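Local coordinates for protein trigger factor (Thermotoga maritima, PDB 2NSA) that probably acts as a chaperone keeping newly made proteins open and as a prolyl isomerase, this chain covering most of its C-terminal chaperone domain, at residues E51-E56 with E86-D91; G65-I70 with E75-F80; R96-L101 with L146-L151; S134-K137 with L142-E145. All coordinates share one frame; numbering follows the deposited sequence.

Contact 1 of 4, residues E51-E56 with E86-D91; sequences EILVNE and ERILDD
L53 and V54 meet I88 without a single polar bond between the two segments; the shortest sound polar bonds here are the backbone ones inside helix 77-105, among them D90 N to E86 O at 2.9 Å. The contact itself is the insertion of one branched side chain. I88 points at helix 47-64, and both of its arms are used. Its CG1 stands opposite the carbonyl carbon (chi1 -72°) and the chain runs on nearly straight, which carries CD1 down to the neighbouring backbone: I88 CD1 lies 3.7 Å from L53 O and 3.8 Å from V54 N. The same methyl meets V54 CG2 at 3.9 Å. The other arm, I88 CG2, reaches L53 CD1 at 3.8 Å and L53 CB at 4.0 Å. L53 thus meets both arms of the isoleucine, CD1 on CG2 and CB between the two, whereas V54 CG2 meets CD1 alone. Both pairs of side chains are inclined to each other rather than aligned. The helices come close, with V54 CA and I88 CA 7.4 Å apart. Beyond the segment, L53 also touches I92 and V54 touches L84, while N55 accepts a hydrogen bond from R81, a polar tie between the same two helices. The chemistry of L53, V54 and I88 is purely van der Waals: their fit rests on shape and apolar burial.

Contact 2 of 4, residues G65-I70 with E75-F80; sequences GRYEQI and ESEEKF. With SO4 (sulfate ion), chain B.
Apolar contacts join Y67 and I70 to F80, whose CB is directed at the other segment and whose ring touches both. I70 CG2 lies 3.6 Å from F80 CE1, and Y67 CE1 is 3.7 Å from F80 CE2, which sits at the edge of the tyrosine ring, near its plane. Y67 gets there because its CG stands opposite the backbone N (chi1 -178°), bringing its outer end, CE1 and OH, to helix 77-105. Polar groups approach without bonding: Y67 OH rests against the aliphatic stem of E77, 3.1 Å from CG, and its angle to E77 OE1 is too poor for a hydrogen bond. The E77 carboxylate, turned steeply to that ring, is instead paired with R81.

Hydrogen bonds at the starts of two helices form the third group. Y67 N reaches sulfate (chain B) O1 at 2.9 Å and E68 N reaches its O2 at 2.8 Å, the latter at 163°, an anion held at a helix N-terminus; the ion is probably from the crystallisation liquor. S76 is an N-cap, its OG accepting from K79 N at 3.2 Å.

Helix 67-72 is thus set between its neighbours: Y67 and I70 also touch helix 47-64 through I58 and L61, while V71 continues the packing onto E77 and F80 of helix 77-105.

Contact 3 of 4, residues R96-L101 with L146-L151; sequences RVIEVL and LRWAIL. With SO4 (sulfate ion), chain C.
E99 and L151 bring the two helical backbones nearest, their CA atoms 8.3 Å apart. This is helix-on-helix packing between helices 77-105 and 140-160 of the all-helical trigger factor C-terminal domain, and the side chain that bridges them is W148. With CG opposite the backbone N (chi1 174°), the indole extends away from its own helix and presents its six-membered ring to I98 and E99. I98 uses its CG2 branch, which lies 3.6 Å from W148 CH2, with I98 CB behind it at 3.8 Å from the same carbon; the two side chains cross nearly perpendicularly. The backbone N of E99 lies near the indole plane at its edge, 4.0 Å from W148 CH2. Further round the rim, the E99 carboxylate stands almost upright to the indole, the planes 80° apart, and OE1 comes to 4.0 Å from W148 CZ3. That approach is van der Waals in distance. Around this pair, I98 also touches K152, W148 touches D95, and L151 packs on A102, extending the same interface. R147 faces elsewhere: bent at its third torsion, its chain lets R147 NH2 make a long, bent hydrogen bond to sulfate (chain C) O2, 3.3 Å with an N-H...O angle of 143°.

Contact 4 of 4, residues S134-K137 with L142-E145; sequences SLVK and LREE. With SO4 (sulfate ion), chain C.
R143 and V136 meet at a tight junction between consecutive helices of the all-helical C-terminal domain, where helix 129-138 gives way almost at once to helix 140-160; V136 CA and R143 CA are only 5.1 Å apart. From its root outward, the arginine first runs past V136: R143 CB lies 3.5 Å from V136 O, and R143 CG meets V136 CG1 at 4.0 Å. CD stays beside the same carbonyl oxygen, R143 CD being 3.7 Å from V136 O. There the chain bends (chi3 61°), which swings the guanidinium round so that different edges meet different partners. R143 NH1 donates to V136 O at 2.9 Å, with the acceptor close to the guanidinium plane and the donor in the carbonyl plane. A carbonyl near the C-terminal end of helix 129-138 is thereby satisfied by a side chain from the next helix. The NE-NH2 edge grips sulfate (chain C), a probable crystallisation ion. R143 NE reaches sulfate O2 at 2.9 Å, and R143 NH2 reaches sulfate O3 at 2.9 Å, both nearly straight at 173° and 176°. R147 NH2 is a further donor to that ion. L114 of helix 111-125 also touches the arginine. Beneath the polar layer the corner is closed by leucine, L142 CD2 resting 4.0 Å from V136 CG2.

Overall arrangement
Helix 77-105 runs through three of the four contacts: it carries contact 2 near its start, contact 1 next, and contact 3 towards its end. Contacts 1 and 2 have centres 14 Å apart, yet their nearest atoms stay about 6 Å apart. Helix 140-160 then links contact 3 to contact 4, which touch directly, L146 CD2 to V136 CG2 at 4.1 Å, and share sulfate (chain C) through R147 and R143. Contact 2 holds the other sulfate, and its centre is 33 Å from that of contact 4, the longest separation among the four contacts. Prolyl isomerase activity belongs to the middle domain of trigger factor, absent from this chain.

Contact 1 of 4, residues E51-E56 with E86-D91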
loop_
_atom_site.group_PDB
_atom_site.type_symbol
_atom_site.label_atom_id
_atom_site.label_comp_id
_atom_site.label_asym_id
_atom_site.label_seq_id
_atom_site.Cartn_x
_atom_site.Cartn_y
_atom_site.Cartn_z
ATOM N N GLU A 51 -11.120 4.831 -16.378
ATOM C CA GLU A 51 -12.205 3.938 -16.796
ATOM C C GLU A 51 -11.615 2.589 -17.179
ATOM O O GLU A 51 -12.158 1.540 -16.839
ATOM C CB GLU A 51 -12.958 4.492 -18.010
ATOM C CG GLU A 51 -13.668 5.791 -17.759
ATOM C CD GLU A 51 -14.431 6.279 -18.973
ATOM O OE1 GLU A 51 -14.036 5.941 -20.113
ATOM O OE2 GLU A 51 -15.422 7.019 -18.786
ATOM N N ILE A 52 -10.494 2.621 -17.896
ATOM C CA ILE A 52 -9.838 1.389 -18.324
ATOM C C ILE A 52 -9.353 0.576 -17.125
ATOM O O ILE A 52 -9.498 -0.652 -17.104
ATOM C CB ILE A 52 -8.640 1.686 -19.259
ATOM C CG1 ILE A 52 -9.146 2.332 -20.556
ATOM C CG2 ILE A 52 -7.901 0.397 -19.596
ATOM C CD1 ILE A 52 -8.037 2.860 -21.442
ATOM N N LEU A 53 -8.784 1.251 -16.128
ATOM C CA LEU A 53 -8.286 0.554 -14.944
ATOM C C LEU A 53 -9.437 -0.063 -14.154
ATOM O O LEU A 53 -9.307 -1.154 -13.595
ATOM C CB LEU A 53 -7.478 1.509 -14.055
ATOM C CG LEU A 53 -6.222 2.046 -14.747
ATOM C CD1 LEU A 53 -5.438 2.917 -13.782
ATOM C CD2 LEU A 53 -5.363 0.883 -15.230
ATOM N N VAL A 54 -10.564 0.639 -14.120
ATOM C CA VAL A 54 -11.741 0.142 -13.417
ATOM C C VAL A 54 -12.211 -1.144 -14.112
ATOM O O VAL A 54 -12.531 -2.131 -13.450
ATOM C CB VAL A 54 -12.868 1.208 -13.406
ATOM C CG1 VAL A 54 -14.188 0.591 -12.932
ATOM C CG2 VAL A 54 -12.475 2.356 -12.487
ATOM N N ASN A 55 -12.233 -1.150 -15.443
ATOM C CA ASN A 55 -12.665 -2.352 -16.165
ATOM C C ASN A 55 -11.771 -3.541 -15.878
ATOM O O ASN A 55 -12.250 -4.658 -15.682
ATOM C CB ASN A 55 -12.661 -2.149 -17.677
ATOM C CG ASN A 55 -13.610 -1.083 -18.121
ATOM O OD1 ASN A 55 -14.689 -0.919 -17.551
ATOM N ND2 ASN A 55 -13.227 -0.355 -19.163
ATOM N N GLU A 56 -10.465 -3.307 -15.872
ATOM C CA GLU A 56 -9.517 -4.380 -15.629
ATOM C C GLU A 56 -9.652 -4.957 -14.227
ATOM O O GLU A 56 -9.508 -6.169 -14.035
ATOM C CB GLU A 56 -8.104 -3.870 -15.910
ATOM C CG GLU A 56 -7.997 -3.318 -17.331
ATOM C CD GLU A 56 -6.633 -2.746 -17.665
ATOM O OE1 GLU A 56 -6.086 -1.982 -16.844
ATOM O OE2 GLU A 56 -6.119 -3.050 -18.764
ATOM N N GLU A 86 -12.345 5.980 -7.707
ATOM C CA GLU A 86 -11.708 6.829 -6.709
ATOM C C GLU A 86 -10.654 6.045 -5.930
ATOM O O GLU A 86 -9.600 6.588 -5.588
ATOM C CB GLU A 86 -12.754 7.420 -5.758
ATOM C CG GLU A 86 -12.689 8.947 -5.650
ATOM C CD GLU A 86 -12.807 9.651 -7.004
ATOM O OE1 GLU A 86 -13.804 9.422 -7.723
ATOM O OE2 GLU A 86 -11.902 10.438 -7.348
ATOM N N ARG A 87 -10.932 4.772 -5.658
ATOM C CA ARG A 87 -9.983 3.924 -4.934
ATOM C C ARG A 87 -8.726 3.723 -5.769
ATOM O O ARG A 87 -7.608 3.751 -5.247
ATOM C CB ARG A 87 -10.604 2.560 -4.617
ATOM C CG ARG A 87 -11.720 2.614 -3.582
ATOM C CD ARG A 87 -12.081 1.219 -3.091
ATOM N NE ARG A 87 -13.090 1.242 -2.032
ATOM C CZ ARG A 87 -13.437 0.179 -1.311
ATOM N NH1 ARG A 87 -12.856 -0.993 -1.533
ATOM N NH2 ARG A 87 -14.359 0.288 -0.363
ATOM N N ILE A 88 -8.915 3.518 -7.069
ATOM C CA ILE A 88 -7.784 3.317 -7.967
ATOM C C ILE A 88 -6.954 4.585 -8.073
ATOM O O ILE A 88 -5.720 4.525 -8.055
ATOM C CB ILE A 88 -8.251 2.876 -9.369
ATOM C CG1 ILE A 88 -8.754 1.428 -9.289
ATOM C CG2 ILE A 88 -7.109 2.978 -10.378
ATOM C CD1 ILE A 88 -9.417 0.925 -10.553
ATOM N N LEU A 89 -7.621 5.732 -8.183
ATOM C CA LEU A 89 -6.888 6.989 -8.261
ATOM C C LEU A 89 -6.104 7.172 -6.968
ATOM O O LEU A 89 -4.953 7.619 -6.988
ATOM C CB LEU A 89 -7.844 8.170 -8.466
ATOM C CG LEU A 89 -7.226 9.571 -8.485
ATOM C CD1 LEU A 89 -6.122 9.665 -9.521
ATOM C CD2 LEU A 89 -8.329 10.578 -8.778
ATOM N N ASP A 90 -6.721 6.830 -5.841
ATOM C CA ASP A 90 -6.019 6.972 -4.567
ATOM C C ASP A 90 -4.800 6.047 -4.510
ATOM O O ASP A 90 -3.770 6.429 -3.956
ATOM C CB ASP A 90 -6.951 6.693 -3.384
ATOM C CG ASP A 90 -7.814 7.894 -3.023
ATOM O OD1 ASP A 90 -7.473 9.029 -3.425
ATOM O OD2 ASP A 90 -8.829 7.707 -2.320
ATOM N N ASP A 91 -4.905 4.845 -5.082
ATOM C CA ASP A 91 -3.774 3.916 -5.079
ATOM C C ASP A 91 -2.630 4.490 -5.914
ATOM O O ASP A 91 -1.456 4.390 -5.539
ATOM C CB ASP A 91 -4.134 2.543 -5.668
ATOM C CG ASP A 91 -5.086 1.743 -4.796
ATOM O OD1 ASP A 91 -5.138 1.976 -3.573
ATOM O OD2 ASP A 91 -5.773 0.853 -5.348
#

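Contact 2 of 4, residues G65-I70 with E75-F80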
loop_
_atom_site.group_PDB
_atom_site.type_symbol
_atom_site.label_atom_id
_atom_site.label_comp_id
_atom_site.label_asym_id
_atom_site.label_seq_id
_atom_site.Cartn_x
_atom_site.Cartn_y
_atom_site.Cartn_z
ATOM N N GLY A 65 -14.316 -14.761 -9.311
ATOM C CA GLY A 65 -15.646 -15.167 -8.894
ATOM C C GLY A 65 -16.128 -14.397 -7.679
ATOM O O GLY A 65 -16.866 -14.924 -6.847
ATOM N N ARG A 66 -15.724 -13.137 -7.579
ATOM C CA ARG A 66 -16.110 -12.318 -6.443
ATOM C C ARG A 66 -16.842 -11.053 -6.859
ATOM O O ARG A 66 -17.316 -10.296 -6.010
ATOM C CB ARG A 66 -14.865 -11.946 -5.636
ATOM C CG ARG A 66 -13.971 -13.134 -5.333
ATOM C CD ARG A 66 -12.913 -12.797 -4.304
ATOM N NE ARG A 66 -12.000 -11.751 -4.751
ATOM C CZ ARG A 66 -11.911 -10.549 -4.190
ATOM N NH1 ARG A 66 -12.684 -10.236 -3.160
ATOM N NH2 ARG A 66 -11.041 -9.663 -4.653
ATOM N N TYR A 67 -16.948 -10.826 -8.163
ATOM C CA TYR A 67 -17.604 -9.627 -8.659
ATOM C C TYR A 67 -19.054 -9.447 -8.227
ATOM O O TYR A 67 -19.381 -8.465 -7.570
ATOM C CB TYR A 67 -17.530 -9.558 -10.191
ATOM C CG TYR A 67 -18.168 -8.303 -10.753
ATOM C CD1 TYR A 67 -17.650 -7.042 -10.456
ATOM C CD2 TYR A 67 -19.316 -8.376 -11.538
ATOM C CE1 TYR A 67 -18.267 -5.878 -10.927
ATOM C CE2 TYR A 67 -19.941 -7.220 -12.012
ATOM C CZ TYR A 67 -19.412 -5.977 -11.701
ATOM O OH TYR A 67 -20.039 -4.834 -12.153
ATOM N N GLU A 68 -19.924 -10.389 -8.578
ATOM C CA GLU A 68 -21.331 -10.227 -8.230
ATOM C C GLU A 68 -21.592 -10.022 -6.741
ATOM O O GLU A 68 -22.424 -9.199 -6.364
ATOM C CB GLU A 68 -22.159 -11.400 -8.759
ATOM C CG GLU A 68 -23.638 -11.089 -8.807
ATOM C CD GLU A 68 -24.427 -12.121 -9.576
ATOM O OE1 GLU A 68 -24.304 -12.164 -10.819
ATOM O OE2 GLU A 68 -25.164 -12.890 -8.932
ATOM N N GLN A 69 -20.888 -10.760 -5.891
ATOM C CA GLN A 69 -21.065 -10.607 -4.451
ATOM C C GLN A 69 -20.749 -9.173 -4.039
ATOM O O GLN A 69 -21.455 -8.576 -3.225
ATOM C CB GLN A 69 -20.149 -11.576 -3.702
ATOM C CG GLN A 69 -20.581 -13.032 -3.797
ATOM C CD GLN A 69 -19.501 -13.992 -3.337
ATOM O OE1 GLN A 69 -18.462 -14.130 -3.985
ATOM N NE2 GLN A 69 -19.736 -14.657 -2.211
ATOM N N ILE A 70 -19.690 -8.619 -4.623
ATOM C CA ILE A 70 -19.270 -7.262 -4.318
ATOM C C ILE A 70 -20.184 -6.193 -4.914
ATOM O O ILE A 70 -20.648 -5.301 -4.203
ATOM C CB ILE A 70 -17.827 -7.009 -4.813
ATOM C CG1 ILE A 70 -16.862 -7.964 -4.105
ATOM C CG2 ILE A 70 -17.425 -5.558 -4.545
ATOM C CD1 ILE A 70 -15.432 -7.876 -4.599
ATOM N N GLU A 75 -25.655 -0.033 -4.595
ATOM C CA GLU A 75 -26.958 0.308 -5.155
ATOM C C GLU A 75 -27.050 -0.027 -6.640
ATOM O O GLU A 75 -28.126 -0.349 -7.150
ATOM C CB GLU A 75 -27.234 1.796 -4.938
ATOM C CG GLU A 75 -27.298 2.196 -3.470
ATOM C CD GLU A 75 -27.429 3.698 -3.264
ATOM O OE1 GLU A 75 -28.440 4.280 -3.712
ATOM O OE2 GLU A 75 -26.516 4.293 -2.650
ATOM N N SER A 76 -25.914 0.053 -7.325
ATOM C CA SER A 76 -25.847 -0.237 -8.750
ATOM C C SER A 76 -24.398 -0.437 -9.162
ATOM O O SER A 76 -23.482 -0.141 -8.395
ATOM C CB SER A 76 -26.432 0.921 -9.556
ATOM O OG SER A 76 -25.599 2.067 -9.487
ATOM N N GLU A 77 -24.203 -0.938 -10.376
ATOM C CA GLU A 77 -22.866 -1.159 -10.906
ATOM C C GLU A 77 -22.210 0.195 -11.149
ATOM O O GLU A 77 -20.993 0.357 -10.987
ATOM C CB GLU A 77 -22.931 -1.929 -12.223
ATOM C CG GLU A 77 -21.564 -2.186 -12.831
ATOM C CD GLU A 77 -21.641 -2.829 -14.200
ATOM O OE1 GLU A 77 -22.391 -3.815 -14.352
ATOM O OE2 GLU A 77 -20.941 -2.349 -15.122
ATOM N N GLU A 78 -23.018 1.173 -11.542
ATOM C CA GLU A 78 -22.507 2.513 -11.808
ATOM C C GLU A 78 -21.880 3.083 -10.542
ATOM O O GLU A 78 -20.796 3.675 -10.584
ATOM C CB GLU A 78 -23.638 3.427 -12.291
ATOM C CG GLU A 78 -23.174 4.789 -12.781
ATOM C CD GLU A 78 -24.326 5.659 -13.247
ATOM O OE1 GLU A 78 -25.036 5.255 -14.194
ATOM O OE2 GLU A 78 -24.522 6.748 -12.668
ATOM N N LYS A 79 -22.560 2.898 -9.417
ATOM C CA LYS A 79 -22.058 3.397 -8.138
ATOM C C LYS A 79 -20.755 2.697 -7.779
ATOM O O LYS A 79 -19.805 3.332 -7.315
ATOM C CB LYS A 79 -23.085 3.152 -7.032
ATOM C CG LYS A 79 -24.440 3.813 -7.243
ATOM C CD LYS A 79 -24.439 5.309 -6.941
ATOM C CE LYS A 79 -23.959 6.143 -8.117
ATOM N NZ LYS A 79 -24.166 7.597 -7.864
ATOM N N PHE A 80 -20.720 1.383 -7.993
ATOM C CA PHE A 80 -19.530 0.596 -7.692
ATOM C C PHE A 80 -18.349 1.061 -8.540
ATOM O O PHE A 80 -17.232 1.200 -8.038
ATOM C CB PHE A 80 -19.785 -0.892 -7.937
ATOM C CG PHE A 80 -18.565 -1.747 -7.737
ATOM C CD1 PHE A 80 -17.913 -1.772 -6.505
ATOM C CD2 PHE A 80 -18.050 -2.506 -8.780
ATOM C CE1 PHE A 80 -16.760 -2.545 -6.318
ATOM C CE2 PHE A 80 -16.898 -3.281 -8.602
ATOM C CZ PHE A 80 -16.255 -3.299 -7.368
HETATM S S SO4 B . -18.484 -13.541 -10.577
HETATM O O1 SO4 B . -17.199 -12.895 -10.244
HETATM O O2 SO4 B . -19.594 -12.706 -10.087
HETATM O O3 SO4 B . -18.553 -14.874 -9.946
HETATM O O4 SO4 B . -18.585 -13.696 -12.042
#

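Contact 3 of 4, residues R96-L101 with L146-L151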
loop_
_atom_site.group_PDB
_atom_site.type_symbol
_atom_site.label_atom_id
_atom_site.label_comp_id
_atom_site.label_asym_id
_atom_site.label_seq_id
_atom_site.Cartn_x
_atom_site.Cartn_y
_atom_site.Cartn_z
ATOM N N ARG A 96 2.743 6.817 -5.853
ATOM C CA ARG A 96 3.658 7.879 -6.257
ATOM C C ARG A 96 4.289 8.511 -5.006
ATOM O O ARG A 96 5.510 8.730 -4.956
ATOM C CB ARG A 96 2.917 8.952 -7.059
ATOM C CG ARG A 96 3.742 10.215 -7.313
ATOM C CD ARG A 96 4.983 9.951 -8.144
ATOM N NE ARG A 96 5.651 11.219 -8.454
ATOM C CZ ARG A 96 6.898 11.333 -8.902
ATOM N NH1 ARG A 96 7.642 10.252 -9.101
ATOM N NH2 ARG A 96 7.404 12.535 -9.140
ATOM N N VAL A 97 3.469 8.802 -3.998
ATOM C CA VAL A 97 3.973 9.408 -2.759
ATOM C C VAL A 97 5.010 8.509 -2.087
ATOM O O VAL A 97 6.063 8.979 -1.636
ATOM C CB VAL A 97 2.826 9.682 -1.749
ATOM C CG1 VAL A 97 3.400 10.231 -0.439
ATOM C CG2 VAL A 97 1.848 10.670 -2.341
ATOM N N ILE A 98 4.720 7.213 -2.031
ATOM C CA ILE A 98 5.629 6.258 -1.401
ATOM C C ILE A 98 6.945 6.174 -2.160
ATOM O O ILE A 98 8.033 6.185 -1.558
ATOM C CB ILE A 98 4.969 4.858 -1.302
ATOM C CG1 ILE A 98 3.838 4.918 -0.272
ATOM C CG2 ILE A 98 5.996 3.803 -0.900
ATOM C CD1 ILE A 98 2.840 3.792 -0.366
ATOM N N GLU A 99 6.849 6.112 -3.482
ATOM C CA GLU A 99 8.047 6.026 -4.316
ATOM C C GLU A 99 8.913 7.276 -4.143
ATOM O O GLU A 99 10.137 7.179 -3.986
ATOM C CB GLU A 99 7.659 5.834 -5.787
ATOM C CG GLU A 99 8.826 5.407 -6.655
ATOM C CD GLU A 99 8.383 4.845 -7.996
ATOM O OE1 GLU A 99 7.917 3.680 -8.047
ATOM O OE2 GLU A 99 8.498 5.576 -8.995
ATOM N N VAL A 100 8.276 8.443 -4.145
ATOM C CA VAL A 100 9.005 9.696 -3.975
ATOM C C VAL A 100 9.635 9.782 -2.590
ATOM O O VAL A 100 10.773 10.232 -2.462
ATOM C CB VAL A 100 8.097 10.923 -4.193
ATOM C CG1 VAL A 100 8.832 12.203 -3.783
ATOM C CG2 VAL A 100 7.715 11.019 -5.664
ATOM N N LEU A 101 8.912 9.367 -1.554
ATOM C CA LEU A 101 9.494 9.429 -0.215
ATOM C C LEU A 101 10.685 8.481 -0.121
ATOM O O LEU A 101 11.677 8.790 0.544
ATOM C CB LEU A 101 8.455 9.089 0.863
ATOM C CG LEU A 101 7.395 10.185 1.039
ATOM C CD1 LEU A 101 6.264 9.697 1.932
ATOM C CD2 LEU A 101 8.053 11.429 1.635
ATOM N N LEU A 146 7.699 -8.109 -4.707
ATOM C CA LEU A 146 8.323 -8.272 -3.400
ATOM C C LEU A 146 9.138 -7.031 -3.051
ATOM O O LEU A 146 9.061 -6.521 -1.933
ATOM C CB LEU A 146 9.237 -9.497 -3.396
ATOM C CG LEU A 146 9.828 -9.855 -2.034
ATOM C CD1 LEU A 146 8.726 -10.049 -1.009
ATOM C CD2 LEU A 146 10.662 -11.123 -2.179
ATOM N N ARG A 147 9.926 -6.558 -4.014
ATOM C CA ARG A 147 10.754 -5.374 -3.817
ATOM C C ARG A 147 9.889 -4.199 -3.372
ATOM O O ARG A 147 10.215 -3.505 -2.410
ATOM C CB ARG A 147 11.480 -5.011 -5.118
ATOM C CG ARG A 147 12.523 -3.911 -4.964
ATOM C CD ARG A 147 13.125 -3.527 -6.313
ATOM N NE ARG A 147 13.796 -4.637 -6.989
ATOM C CZ ARG A 147 14.992 -5.117 -6.654
ATOM N NH1 ARG A 147 15.664 -4.585 -5.639
ATOM N NH2 ARG A 147 15.523 -6.119 -7.345
ATOM N N TRP A 148 8.776 -3.984 -4.067
ATOM C CA TRP A 148 7.887 -2.885 -3.719
ATOM C C TRP A 148 7.288 -3.071 -2.334
ATOM O O TRP A 148 7.210 -2.123 -1.553
ATOM C CB TRP A 148 6.763 -2.754 -4.741
ATOM C CG TRP A 148 5.742 -1.734 -4.337
ATOM C CD1 TRP A 148 4.480 -1.974 -3.878
ATOM C CD2 TRP A 148 5.900 -0.312 -4.359
ATOM N NE1 TRP A 148 3.835 -0.789 -3.617
ATOM C CE2 TRP A 148 4.682 0.249 -3.905
ATOM C CE3 TRP A 148 6.948 0.543 -4.722
ATOM C CZ2 TRP A 148 4.484 1.629 -3.802
ATOM C CZ3 TRP A 148 6.751 1.917 -4.620
ATOM C CH2 TRP A 148 5.523 2.445 -4.163
ATOM N N ALA A 149 6.849 -4.290 -2.028
ATOM C CA ALA A 149 6.267 -4.556 -0.713
ATOM C C ALA A 149 7.248 -4.191 0.393
ATOM O O ALA A 149 6.874 -3.567 1.387
ATOM C CB ALA A 149 5.881 -6.019 -0.591
ATOM N N ILE A 150 8.503 -4.595 0.222
ATOM C CA ILE A 150 9.528 -4.296 1.218
ATOM C C ILE A 150 9.791 -2.796 1.320
ATOM O O ILE A 150 9.848 -2.243 2.423
ATOM C CB ILE A 150 10.853 -5.013 0.890
ATOM C CG1 ILE A 150 10.639 -6.534 0.914
ATOM C CG2 ILE A 150 11.921 -4.599 1.901
ATOM C CD1 ILE A 150 11.822 -7.319 0.364
ATOM N N LEU A 151 9.938 -2.140 0.171
ATOM C CA LEU A 151 10.204 -0.703 0.125
ATOM C C LEU A 151 9.096 0.095 0.803
ATOM O O LEU A 151 9.363 0.986 1.613
ATOM C CB LEU A 151 10.345 -0.240 -1.330
ATOM C CG LEU A 151 10.766 1.211 -1.542
ATOM C CD1 LEU A 151 12.265 1.334 -1.233
ATOM C CD2 LEU A 151 10.514 1.622 -2.982
HETATM S S SO4 C . 15.599 -6.530 -11.801
HETATM O O1 SO4 C . 17.065 -6.363 -11.846
HETATM O O2 SO4 C . 15.201 -7.015 -10.463
HETATM O O3 SO4 C . 15.182 -7.506 -12.826
HETATM O O4 SO4 C . 14.947 -5.231 -12.069
#

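Contact 4 of 4, residues S134-K137 with L142-E145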
loop_
_atom_site.group_PDB
_atom_site.type_symbol
_atom_site.label_atom_id
_atom_site.label_comp_id
_atom_site.label_asym_id
_atom_site.label_seq_id
_atom_site.Cartn_x
_atom_site.Cartn_y
_atom_site.Cartn_z
ATOM N N SER A 134 14.131 -19.199 -5.220
ATOM C CA SER A 134 14.360 -19.511 -6.629
ATOM C C SER A 134 13.266 -18.905 -7.499
ATOM O O SER A 134 13.534 -18.423 -8.601
ATOM C CB SER A 134 14.399 -21.027 -6.844
ATOM O OG SER A 134 15.519 -21.597 -6.200
ATOM N N LEU A 135 12.032 -18.939 -7.006
ATOM C CA LEU A 135 10.904 -18.375 -7.742
ATOM C C LEU A 135 11.099 -16.877 -7.916
ATOM O O LEU A 135 10.861 -16.321 -8.992
ATOM C CB LEU A 135 9.588 -18.644 -7.001
ATOM C CG LEU A 135 8.783 -19.887 -7.398
ATOM C CD1 LEU A 135 9.684 -21.111 -7.438
ATOM C CD2 LEU A 135 7.641 -20.086 -6.411
ATOM N N VAL A 136 11.542 -16.221 -6.852
ATOM C CA VAL A 136 11.766 -14.785 -6.904
ATOM C C VAL A 136 12.897 -14.453 -7.871
ATOM O O VAL A 136 12.832 -13.467 -8.606
ATOM C CB VAL A 136 12.100 -14.240 -5.503
ATOM C CG1 VAL A 136 12.417 -12.753 -5.577
ATOM C CG2 VAL A 136 10.920 -14.492 -4.575
ATOM N N LYS A 137 13.927 -15.290 -7.870
ATOM C CA LYS A 137 15.072 -15.087 -8.746
ATOM C C LYS A 137 14.709 -15.360 -10.207
ATOM O O LYS A 137 15.313 -14.798 -11.119
ATOM C CB LYS A 137 16.216 -16.009 -8.316
ATOM C CG LYS A 137 17.473 -15.887 -9.157
ATOM C CD LYS A 137 18.496 -16.932 -8.741
ATOM C CE LYS A 137 19.727 -16.898 -9.630
ATOM N NZ LYS A 137 20.468 -15.612 -9.515
ATOM N N LEU A 142 7.167 -11.278 -9.946
ATOM C CA LEU A 142 7.147 -11.575 -8.519
ATOM C C LEU A 142 8.229 -10.781 -7.780
ATOM O O LEU A 142 7.998 -10.247 -6.691
ATOM C CB LEU A 142 7.363 -13.077 -8.306
ATOM C CG LEU A 142 7.414 -13.549 -6.854
ATOM C CD1 LEU A 142 6.098 -13.228 -6.172
ATOM C CD2 LEU A 142 7.680 -15.056 -6.811
ATOM N N ARG A 143 9.412 -10.695 -8.382
ATOM C CA ARG A 143 10.515 -9.963 -7.775
ATOM C C ARG A 143 10.167 -8.475 -7.604
ATOM O O ARG A 143 10.449 -7.880 -6.561
ATOM C CB ARG A 143 11.788 -10.130 -8.618
ATOM C CG ARG A 143 13.034 -9.573 -7.963
ATOM C CD ARG A 143 14.307 -10.122 -8.600
ATOM N NE ARG A 143 14.420 -9.784 -10.014
ATOM C CZ ARG A 143 14.223 -10.637 -11.016
ATOM N NH1 ARG A 143 13.896 -11.898 -10.771
ATOM N NH2 ARG A 143 14.354 -10.226 -12.272
ATOM N N GLU A 144 9.543 -7.877 -8.616
ATOM C CA GLU A 144 9.171 -6.461 -8.527
ATOM C C GLU A 144 8.123 -6.249 -7.440
ATOM O O GLU A 144 8.153 -5.242 -6.730
ATOM C CB GLU A 144 8.627 -5.953 -9.867
ATOM C CG GLU A 144 9.673 -5.905 -10.963
ATOM C CD GLU A 144 9.109 -5.495 -12.313
ATOM O OE1 GLU A 144 7.881 -5.621 -12.511
ATOM O OE2 GLU A 144 9.903 -5.066 -13.176
ATOM N N GLU A 145 7.201 -7.197 -7.309
ATOM C CA GLU A 145 6.155 -7.094 -6.292
ATOM C C GLU A 145 6.754 -7.195 -4.890
ATOM O O GLU A 145 6.375 -6.446 -3.986
ATOM C CB GLU A 145 5.100 -8.189 -6.496
ATOM C CG GLU A 145 4.477 -8.168 -7.886
ATOM C CD GLU A 145 3.566 -9.355 -8.158
ATOM O OE1 GLU A 145 3.875 -10.474 -7.694
ATOM O OE2 GLU A 145 2.549 -9.168 -8.858
HETATM S S SO4 C . 15.599 -6.530 -11.801
HETATM O O1 SO4 C . 17.065 -6.363 -11.846
HETATM O O2 SO4 C . 15.201 -7.015 -10.463
HETATM O O3 SO4 C . 15.182 -7.506 -12.826
HETATM O O4 SO4 C . 14.947 -5.231 -12.069
#